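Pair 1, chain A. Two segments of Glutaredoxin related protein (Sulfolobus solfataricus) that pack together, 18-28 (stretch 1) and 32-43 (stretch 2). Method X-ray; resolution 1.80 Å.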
# COMPACT_ATOMS: atom_id res chain seq x y z
N ASP A 18 0.43 11.45 -12.92
CA ASP A 18 -0.80 10.76 -13.30
C ASP A 18 -1.09 9.61 -12.32
O ASP A 18 -1.55 8.53 -12.71
CB ASP A 18 -0.71 10.22 -14.72
CG ASP A 18 0.24 9.06 -14.83
OD1 ASP A 18 1.18 9.00 -14.01
OD2 ASP A 18 0.06 8.22 -15.75
N ILE A 19 -0.79 9.85 -11.04
CA ILE A 19 -1.10 8.86 -10.02
C ILE A 19 -2.63 8.85 -9.98
O ILE A 19 -3.28 9.91 -10.11
CB ILE A 19 -0.55 9.29 -8.63
CG1 ILE A 19 0.81 8.66 -8.38
CG2 ILE A 19 -1.52 8.86 -7.52
CD1 ILE A 19 0.76 7.17 -7.98
N THR A 20 -3.22 7.66 -9.85
CA THR A 20 -4.67 7.55 -9.75
C THR A 20 -4.97 6.62 -8.57
O THR A 20 -4.36 5.56 -8.48
CB THR A 20 -5.30 6.92 -11.00
OG1 THR A 20 -5.10 7.77 -12.14
CG2 THR A 20 -6.82 6.76 -10.80
N ILE A 21 -5.88 7.03 -7.69
CA ILE A 21 -6.26 6.23 -6.54
C ILE A 21 -7.69 5.75 -6.74
O ILE A 21 -8.54 6.56 -7.09
CB ILE A 21 -6.22 7.08 -5.24
CG1 ILE A 21 -4.78 7.29 -4.81
CG2 ILE A 21 -7.06 6.45 -4.14
CD1 ILE A 21 -4.65 8.32 -3.71
N GLN A 22 -7.94 4.45 -6.56
CA GLN A 22 -9.32 3.97 -6.63
C GLN A 22 -9.62 3.57 -5.21
O GLN A 22 -8.86 2.82 -4.59
CB GLN A 22 -9.46 2.75 -7.53
CG GLN A 22 -9.01 2.97 -8.95
CD GLN A 22 -9.32 1.76 -9.81
OE1 GLN A 22 -9.15 0.63 -9.37
NE2 GLN A 22 -9.78 2.00 -11.03
N GLN A 23 -10.74 4.01 -4.67
CA GLN A 23 -11.00 3.65 -3.28
C GLN A 23 -12.46 3.46 -3.00
O GLN A 23 -13.27 3.89 -3.79
CB GLN A 23 -10.53 4.79 -2.37
CG GLN A 23 -11.36 6.09 -2.51
CD GLN A 23 -12.58 6.13 -1.57
OE1 GLN A 23 -12.55 5.60 -0.44
NE2 GLN A 23 -13.65 6.78 -2.02
N CYS A 24 -12.77 2.81 -1.88
CA CYS A 24 -14.15 2.77 -1.44
C CYS A 24 -14.18 2.68 0.07
O CYS A 24 -13.27 2.14 0.72
CB CYS A 24 -14.96 1.64 -2.06
SG CYS A 24 -14.10 0.07 -1.97
N ASN A 25 -15.23 3.25 0.64
CA ASN A 25 -15.47 3.28 2.06
C ASN A 25 -14.46 4.10 2.86
O ASN A 25 -14.31 3.92 4.05
CB ASN A 25 -15.58 1.84 2.59
CG ASN A 25 -16.78 1.08 2.00
OD1 ASN A 25 -17.45 1.55 1.06
ND2 ASN A 25 -17.05 -0.12 2.53
N GLY A 26 -13.77 5.01 2.18
CA GLY A 26 -12.85 5.88 2.90
C GLY A 26 -13.08 7.26 2.32
O GLY A 26 -12.16 8.07 2.26
N ASP A 27 -14.34 7.54 1.95
CA ASP A 27 -14.67 8.80 1.27
C ASP A 27 -14.22 10.07 1.97
O ASP A 27 -13.68 10.95 1.32
CB ASP A 27 -16.19 8.96 1.03
CG ASP A 27 -16.79 7.89 0.11
OD1 ASP A 27 -16.05 7.01 -0.36
OD2 ASP A 27 -18.03 7.96 -0.13
N SER A 28 -14.45 10.18 3.27
CA SER A 28 -14.14 11.43 3.94
C SER A 28 -12.66 11.74 3.97
O SER A 28 -12.28 12.90 4.11
CB SER A 28 -14.76 11.47 5.34
OG SER A 28 -14.27 10.41 6.12
N GLU A 32 -10.35 14.76 0.15
CA GLU A 32 -9.27 15.76 0.20
C GLU A 32 -8.16 15.46 -0.82
O GLU A 32 -7.57 16.38 -1.41
CB GLU A 32 -8.65 15.79 1.62
CG GLU A 32 -7.68 16.95 1.90
CD GLU A 32 -8.36 18.32 1.79
OE1 GLU A 32 -9.61 18.36 1.76
OE2 GLU A 32 -7.65 19.35 1.73
N PHE A 33 -7.88 14.18 -1.05
CA PHE A 33 -6.83 13.79 -2.03
C PHE A 33 -7.20 14.25 -3.43
O PHE A 33 -6.35 14.53 -4.27
CB PHE A 33 -6.67 12.26 -2.06
CG PHE A 33 -5.90 11.68 -0.91
CD1 PHE A 33 -6.36 11.77 0.40
CD2 PHE A 33 -4.69 11.04 -1.15
CE1 PHE A 33 -5.66 11.23 1.45
CE2 PHE A 33 -3.96 10.47 -0.07
CZ PHE A 33 -4.45 10.57 1.23
N LYS A 34 -8.50 14.30 -3.69
CA LYS A 34 -9.01 14.69 -4.99
C LYS A 34 -8.54 16.09 -5.39
O LYS A 34 -8.49 16.43 -6.57
CB LYS A 34 -10.55 14.61 -4.94
CG LYS A 34 -11.18 13.98 -6.14
CD LYS A 34 -12.67 13.86 -5.95
CE LYS A 34 -13.38 13.70 -7.29
NZ LYS A 34 -12.86 12.51 -8.01
N ASN A 35 -8.15 16.89 -4.40
CA ASN A 35 -7.70 18.24 -4.69
C ASN A 35 -6.36 18.16 -5.39
O ASN A 35 -5.97 19.09 -6.08
CB ASN A 35 -7.56 19.10 -3.41
CG ASN A 35 -8.84 19.15 -2.58
OD1 ASN A 35 -9.94 19.26 -3.11
ND2 ASN A 35 -8.68 19.07 -1.27
N TYR A 36 -5.67 17.02 -5.26
CA TYR A 36 -4.34 16.86 -5.84
C TYR A 36 -4.10 15.76 -6.84
O TYR A 36 -3.21 15.88 -7.68
CB TYR A 36 -3.28 16.69 -4.73
CG TYR A 36 -3.44 17.69 -3.61
CD1 TYR A 36 -4.10 17.34 -2.45
CD2 TYR A 36 -3.08 19.02 -3.80
CE1 TYR A 36 -4.40 18.30 -1.49
CE2 TYR A 36 -3.37 19.98 -2.85
CZ TYR A 36 -4.04 19.62 -1.71
OH TYR A 36 -4.38 20.59 -0.79
N VAL A 37 -4.84 14.65 -6.75
CA VAL A 37 -4.65 13.53 -7.67
C VAL A 37 -6.01 13.01 -8.12
O VAL A 37 -7.03 13.37 -7.54
CB VAL A 37 -3.87 12.34 -7.04
CG1 VAL A 37 -2.46 12.79 -6.64
CG2 VAL A 37 -4.66 11.80 -5.78
N ASN A 38 -6.03 12.16 -9.14
CA ASN A 38 -7.32 11.63 -9.59
C ASN A 38 -7.76 10.61 -8.57
O ASN A 38 -6.96 9.76 -8.18
CB ASN A 38 -7.17 10.94 -10.95
CG ASN A 38 -6.64 11.89 -12.03
OD1 ASN A 38 -7.12 13.01 -12.16
ND2 ASN A 38 -5.68 11.44 -12.81
N VAL A 39 -9.02 10.70 -8.16
CA VAL A 39 -9.58 9.73 -7.21
C VAL A 39 -10.86 9.13 -7.82
O VAL A 39 -11.76 9.87 -8.20
CB VAL A 39 -9.95 10.40 -5.86
CG1 VAL A 39 -10.56 9.38 -4.92
CG2 VAL A 39 -8.69 11.02 -5.21
N GLU A 40 -10.92 7.81 -7.94
CA GLU A 40 -12.10 7.11 -8.43
C GLU A 40 -12.70 6.39 -7.24
O GLU A 40 -11.98 5.76 -6.48
CB GLU A 40 -11.71 6.06 -9.47
CG GLU A 40 -11.15 6.63 -10.74
CD GLU A 40 -10.67 5.53 -11.67
OE1 GLU A 40 -11.16 4.37 -11.56
OE2 GLU A 40 -9.81 5.83 -12.51
N THR A 41 -14.01 6.49 -7.06
CA THR A 41 -14.64 5.84 -5.93
C THR A 41 -15.37 4.62 -6.46
O THR A 41 -16.23 4.73 -7.33
CB THR A 41 -15.62 6.80 -5.18
OG1 THR A 41 -14.85 7.86 -4.57
CG2 THR A 41 -16.39 6.05 -4.07
N LEU A 42 -14.99 3.46 -5.95
CA LEU A 42 -15.56 2.19 -6.40
C LEU A 42 -16.89 1.97 -5.69
O LEU A 42 -17.15 2.56 -4.63
CB LEU A 42 -14.61 1.04 -6.06
CG LEU A 42 -13.19 1.14 -6.62
CD1 LEU A 42 -12.37 -0.03 -6.10
CD2 LEU A 42 -13.20 1.16 -8.11
N ASN A 43 -17.70 1.10 -6.28
CA ASN A 43 -19.01 0.79 -5.75
C ASN A 43 -19.12 -0.61 -5.16
O ASN A 43 -18.32 -1.50 -5.47
CB ASN A 43 -20.09 0.90 -6.85
CG ASN A 43 -20.12 2.27 -7.50
OD1 ASN A 43 -20.34 3.27 -6.85
ND2 ASN A 43 -19.92 2.31 -8.81
O HOH W 1 -3.47 12.47 -10.81

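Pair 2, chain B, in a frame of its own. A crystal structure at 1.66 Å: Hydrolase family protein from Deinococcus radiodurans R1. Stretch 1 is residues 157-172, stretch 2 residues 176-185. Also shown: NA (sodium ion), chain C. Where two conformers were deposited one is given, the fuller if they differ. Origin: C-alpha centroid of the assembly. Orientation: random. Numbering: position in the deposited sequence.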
# COMPACT_ATOMS: atom_id res chain seq x y z
N ARG B 157 5.88 -10.18 18.70
CA ARG B 157 6.36 -9.08 19.55
C ARG B 157 6.96 -8.00 18.65
O ARG B 157 7.49 -8.31 17.59
CB ARG B 157 7.43 -9.57 20.54
CG ARG B 157 6.96 -10.69 21.48
CD ARG B 157 8.04 -11.27 22.35
NE ARG B 157 7.42 -12.22 23.28
CZ ARG B 157 7.35 -13.54 23.10
NH1 ARG B 157 7.91 -14.11 22.04
NH2 ARG B 157 6.74 -14.29 24.01
N PRO B 158 6.92 -6.74 19.07
CA PRO B 158 7.47 -5.68 18.21
C PRO B 158 8.89 -5.95 17.75
O PRO B 158 9.20 -5.77 16.58
CB PRO B 158 7.39 -4.43 19.09
CG PRO B 158 6.21 -4.69 19.98
CD PRO B 158 6.20 -6.21 20.23
N GLU B 159 9.72 -6.45 18.64
CA GLU B 159 11.15 -6.66 18.35
C GLU B 159 11.42 -7.86 17.48
O GLU B 159 12.55 -8.09 17.03
CB GLU B 159 11.98 -6.72 19.62
CG GLU B 159 11.99 -5.38 20.29
CD GLU B 159 12.82 -5.34 21.55
OE1 GLU B 159 13.41 -6.37 21.91
OE2 GLU B 159 12.90 -4.28 22.15
N GLU B 160 10.36 -8.61 17.22
CA GLU B 160 10.43 -9.80 16.38
C GLU B 160 9.93 -9.51 14.98
O GLU B 160 9.75 -10.41 14.16
CB GLU B 160 9.54 -10.91 16.94
CG GLU B 160 10.00 -11.50 18.25
CD GLU B 160 9.01 -12.52 18.81
OE1 GLU B 160 7.75 -12.41 18.62
OE2 GLU B 160 9.52 -13.44 19.45
N ALA B 161 9.64 -8.24 14.76
CA ALA B 161 9.07 -7.81 13.47
C ALA B 161 9.89 -6.73 12.79
O ALA B 161 10.54 -5.91 13.44
CB ALA B 161 7.64 -7.27 13.68
N VAL B 162 9.82 -6.76 11.47
CA VAL B 162 10.42 -5.70 10.65
C VAL B 162 9.40 -5.16 9.67
O VAL B 162 8.76 -5.92 8.97
CB VAL B 162 11.63 -6.19 9.82
CG1 VAL B 162 12.31 -5.01 9.12
CG2 VAL B 162 12.64 -6.94 10.70
N MSE B 163 9.27 -3.84 9.66
CA MSE B 163 8.46 -3.07 8.71
C MSE B 163 9.33 -2.53 7.58
O MSE B 163 10.42 -1.97 7.82
CB MSE B 163 7.81 -1.87 9.40
CG MSE B 163 7.02 -0.94 8.50
SE MSE B 163 5.35 -1.82 8.02
CE MSE B 163 4.90 -0.71 6.40
N VAL B 164 8.85 -2.72 6.35
CA VAL B 164 9.50 -2.22 5.15
C VAL B 164 8.56 -1.21 4.48
O VAL B 164 7.45 -1.57 4.06
CB VAL B 164 9.81 -3.35 4.15
CG1 VAL B 164 10.44 -2.78 2.89
CG2 VAL B 164 10.73 -4.48 4.80
N ASP B 165 9.02 0.02 4.37
CA ASP B 165 8.18 1.12 3.80
C ASP B 165 9.09 2.07 3.06
O ASP B 165 10.25 2.20 3.40
CB ASP B 165 7.43 1.85 4.90
CG ASP B 165 6.21 2.63 4.40
OD1 ASP B 165 6.38 3.74 3.80
OD2 ASP B 165 5.09 2.16 4.69
N ASP B 166 8.55 2.80 2.08
CA ASP B 166 9.41 3.75 1.36
C ASP B 166 9.44 5.12 1.98
O ASP B 166 10.25 5.94 1.59
CB ASP B 166 9.12 3.88 -0.14
CG ASP B 166 7.76 4.38 -0.46
OD1 ASP B 166 6.83 4.11 0.32
OD2 ASP B 166 7.61 4.97 -1.53
N ARG B 167 8.53 5.35 2.93
CA ARG B 167 8.45 6.66 3.59
C ARG B 167 9.07 6.64 4.98
O ARG B 167 8.66 5.85 5.84
CB ARG B 167 6.98 7.12 3.68
CG ARG B 167 6.30 7.19 2.33
CD ARG B 167 4.84 7.67 2.45
NE ARG B 167 4.03 7.33 1.27
CZ ARG B 167 3.63 8.23 0.37
NH1 ARG B 167 3.93 9.50 0.53
NH2 ARG B 167 2.91 7.83 -0.67
N LEU B 168 9.97 7.58 5.22
CA LEU B 168 10.65 7.72 6.50
C LEU B 168 9.64 7.89 7.64
O LEU B 168 9.82 7.31 8.69
CB LEU B 168 11.61 8.89 6.50
CG LEU B 168 12.37 9.12 7.80
CD1 LEU B 168 13.30 7.95 8.16
CD2 LEU B 168 13.12 10.44 7.64
N GLN B 169 8.61 8.69 7.42
CA GLN B 169 7.61 8.89 8.50
C GLN B 169 7.01 7.57 8.96
O GLN B 169 6.76 7.35 10.16
CB GLN B 169 6.52 9.86 8.04
CG GLN B 169 5.48 10.23 9.11
CD GLN B 169 4.48 11.27 8.57
OE1 GLN B 169 4.64 11.73 7.43
NE2 GLN B 169 3.46 11.63 9.35
N ASN B 170 6.80 6.66 8.00
CA ASN B 170 6.22 5.33 8.31
C ASN B 170 7.24 4.44 9.02
O ASN B 170 6.91 3.68 9.94
CB ASN B 170 5.64 4.65 7.08
CG ASN B 170 4.29 5.21 6.71
OD1 ASN B 170 3.54 5.59 7.59
ND2 ASN B 170 3.95 5.19 5.45
N VAL B 171 8.50 4.53 8.59
CA VAL B 171 9.58 3.78 9.22
C VAL B 171 9.73 4.21 10.68
O VAL B 171 9.84 3.38 11.63
CB VAL B 171 10.92 3.95 8.43
CG1 VAL B 171 12.11 3.42 9.23
CG2 VAL B 171 10.76 3.28 7.05
N GLN B 172 9.70 5.51 10.87
CA GLN B 172 9.85 6.07 12.20
C GLN B 172 8.68 5.69 13.12
O GLN B 172 8.87 5.40 14.29
CB GLN B 172 10.09 7.59 12.16
CG GLN B 172 11.41 7.98 11.52
CD GLN B 172 11.56 9.45 11.32
OE1 GLN B 172 10.59 10.14 11.05
NE2 GLN B 172 12.79 9.95 11.43
N ALA B 176 8.68 3.51 16.57
CA ALA B 176 8.16 4.15 17.79
C ALA B 176 7.29 3.19 18.59
O ALA B 176 7.09 3.40 19.79
CB ALA B 176 7.36 5.45 17.49
N VAL B 177 6.78 2.16 17.93
CA VAL B 177 5.96 1.12 18.63
C VAL B 177 6.81 -0.09 19.00
O VAL B 177 6.34 -1.06 19.59
CB VAL B 177 4.68 0.68 17.88
CG1 VAL B 177 3.82 1.94 17.51
CG2 VAL B 177 4.98 -0.21 16.67
N GLY B 178 8.09 0.01 18.67
CA GLY B 178 9.07 -1.02 19.02
C GLY B 178 9.51 -1.99 17.94
O GLY B 178 10.27 -2.91 18.20
N MSE B 179 9.00 -1.80 16.75
CA MSE B 179 9.35 -2.66 15.60
C MSE B 179 10.70 -2.28 15.02
O MSE B 179 11.16 -1.14 15.16
CB MSE B 179 8.31 -2.54 14.46
CG MSE B 179 6.94 -3.06 14.82
SE MSE B 179 5.71 -2.63 13.42
CE MSE B 179 6.09 -3.97 12.19
N HIS B 180 11.34 -3.25 14.39
CA HIS B 180 12.43 -2.91 13.50
C HIS B 180 11.80 -2.37 12.23
O HIS B 180 10.65 -2.64 11.92
CB HIS B 180 13.27 -4.11 13.17
CG HIS B 180 13.96 -4.69 14.35
ND1 HIS B 180 15.06 -4.09 14.93
CD2 HIS B 180 13.70 -5.80 15.08
CE1 HIS B 180 15.45 -4.82 15.96
NE2 HIS B 180 14.64 -5.85 16.09
N ALA B 181 12.57 -1.57 11.51
CA ALA B 181 12.08 -1.03 10.24
C ALA B 181 13.24 -0.66 9.35
O ALA B 181 14.33 -0.33 9.82
CB ALA B 181 11.17 0.20 10.48
N VAL B 182 13.02 -0.84 8.07
CA VAL B 182 13.95 -0.43 7.03
C VAL B 182 13.24 0.37 5.96
O VAL B 182 12.18 -0.05 5.49
CB VAL B 182 14.57 -1.64 6.31
CG1 VAL B 182 15.55 -1.15 5.25
CG2 VAL B 182 15.30 -2.55 7.34
N GLN B 183 13.81 1.51 5.60
CA GLN B 183 13.29 2.32 4.51
C GLN B 183 13.73 1.74 3.18
O GLN B 183 14.90 1.59 2.92
CB GLN B 183 13.76 3.76 4.59
CG GLN B 183 13.00 4.66 3.65
CD GLN B 183 13.40 6.11 3.77
OE1 GLN B 183 14.23 6.46 4.60
NE2 GLN B 183 12.79 6.98 2.95
N CYS B 184 12.77 1.39 2.34
CA CYS B 184 13.07 0.79 1.04
C CYS B 184 13.44 1.86 0.02
O CYS B 184 12.63 2.76 -0.28
CB CYS B 184 11.87 0.01 0.51
SG CYS B 184 12.18 -0.76 -1.12
N VAL B 185 14.70 1.83 -0.38
CA VAL B 185 15.25 2.71 -1.41
C VAL B 185 15.42 1.91 -2.70
O VAL B 185 14.97 2.31 -3.77
CB VAL B 185 16.58 3.31 -0.99
CG1 VAL B 185 17.22 4.08 -2.15
CG2 VAL B 185 16.34 4.24 0.21
NA NA C . 4.61 3.45 0.21
O HOH W 2 15.46 -8.07 17.46
O HOH W 3 4.28 4.55 2.14
O HOH W 4 12.44 5.38 0.08
O HOH W 5 4.20 5.13 -1.37

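Both pairs place two parallel beta strands side by side. In pair 1 the strand that ends at C24(A) runs beside strand 38-41; in pair 2 strand 161-165 runs beside strand 180-183. The strand axes diverge by 25° in pair 1 and 21° in pair 2, with the same sign of crossing. Fourteen central residues superpose with an RMSD of 0.7 Å.

The register is the same. T20(A), I21(A), Q22(A) and Q23(A) match V162(B), M163(B), V164(B) and D165(B). Across the ladder, N38(A), V39(A), E40(A) and T41(A) match H180(B), A181(B), V182(B) and Q183(B). The matching backbone hydrogen bonds alternate direction, as parallel strands require. I21(A) N donates to N38(A) O at 3.0 Å, and M163(B) N donates to H180(B) O at 2.9 Å. The return bonds are E40(A) N to I21(A) O and V182(B) N to M163(B) O, both 2.8 Å. Further along, Q23(A) N to E40(A) O is 2.8 Å, but D165(B) N to V182(B) O is 3.4 Å and weak. The ladder then closes with L42(A) N to Q23(A) O at 2.8 Å and C184(B) N to D165(B) O at 2.9 Å.

The start of the ladder differs. In pair 2 H180(B) N donates directly to A161(B) O at 2.9 Å. In pair 1 N38(A) N lies 3.7 Å from I19(A) O, and water 1 bridges the two atoms from the side: it donates to I19(A) O at 2.7 Å and accepts from N38(A) N at 3.1 Å.

One sheet face carries T20(A), Q22(A), N38(A) and E40(A) in pair 1. Here the cross-strand link is polar: Q22(A) NE2 donates to E40(A) OE1 at 2.8 Å. The matching positions V164(B) and V182(B) are both valines. On this face of pair 2, V162(B) CG1 meets V182(B) CG2 at 4.3 Å.

On the other face, I21(A) and M163(B) occupy one position. I21(A) CD1 packs against F33(A) CD2 at 3.7 Å and V37(A) CG2 at 4.0 Å. M163(B), a selenomethionine, uses its CB, 3.9 Å from CE of selenomethionine M179(B), which matches V37(A). A181(B), at the position of V39(A), is small, and helix residue V171(B) packs over it, CG1 to CB 3.6 Å.

Further along this face, Q23(A) NE2 donates to T41(A) OG1 at 3.0 Å and to D27(A) OD1 at 2.9 Å. Its OE1 accepts from G26(A) N at 2.9 Å, so one amide ties the strand end to both the neighbouring strand and the following turn. D165(B), the matching residue, serves its own turn: OD1 accepts from R167(B) N at 2.8 Å. The reach across falls instead to Q183(B), whose NE2 donates to D166(B) O at 3.1 Å. D166(B), at the position of C24(A), binds the sodium ion NA through OD1 at 2.3 Å.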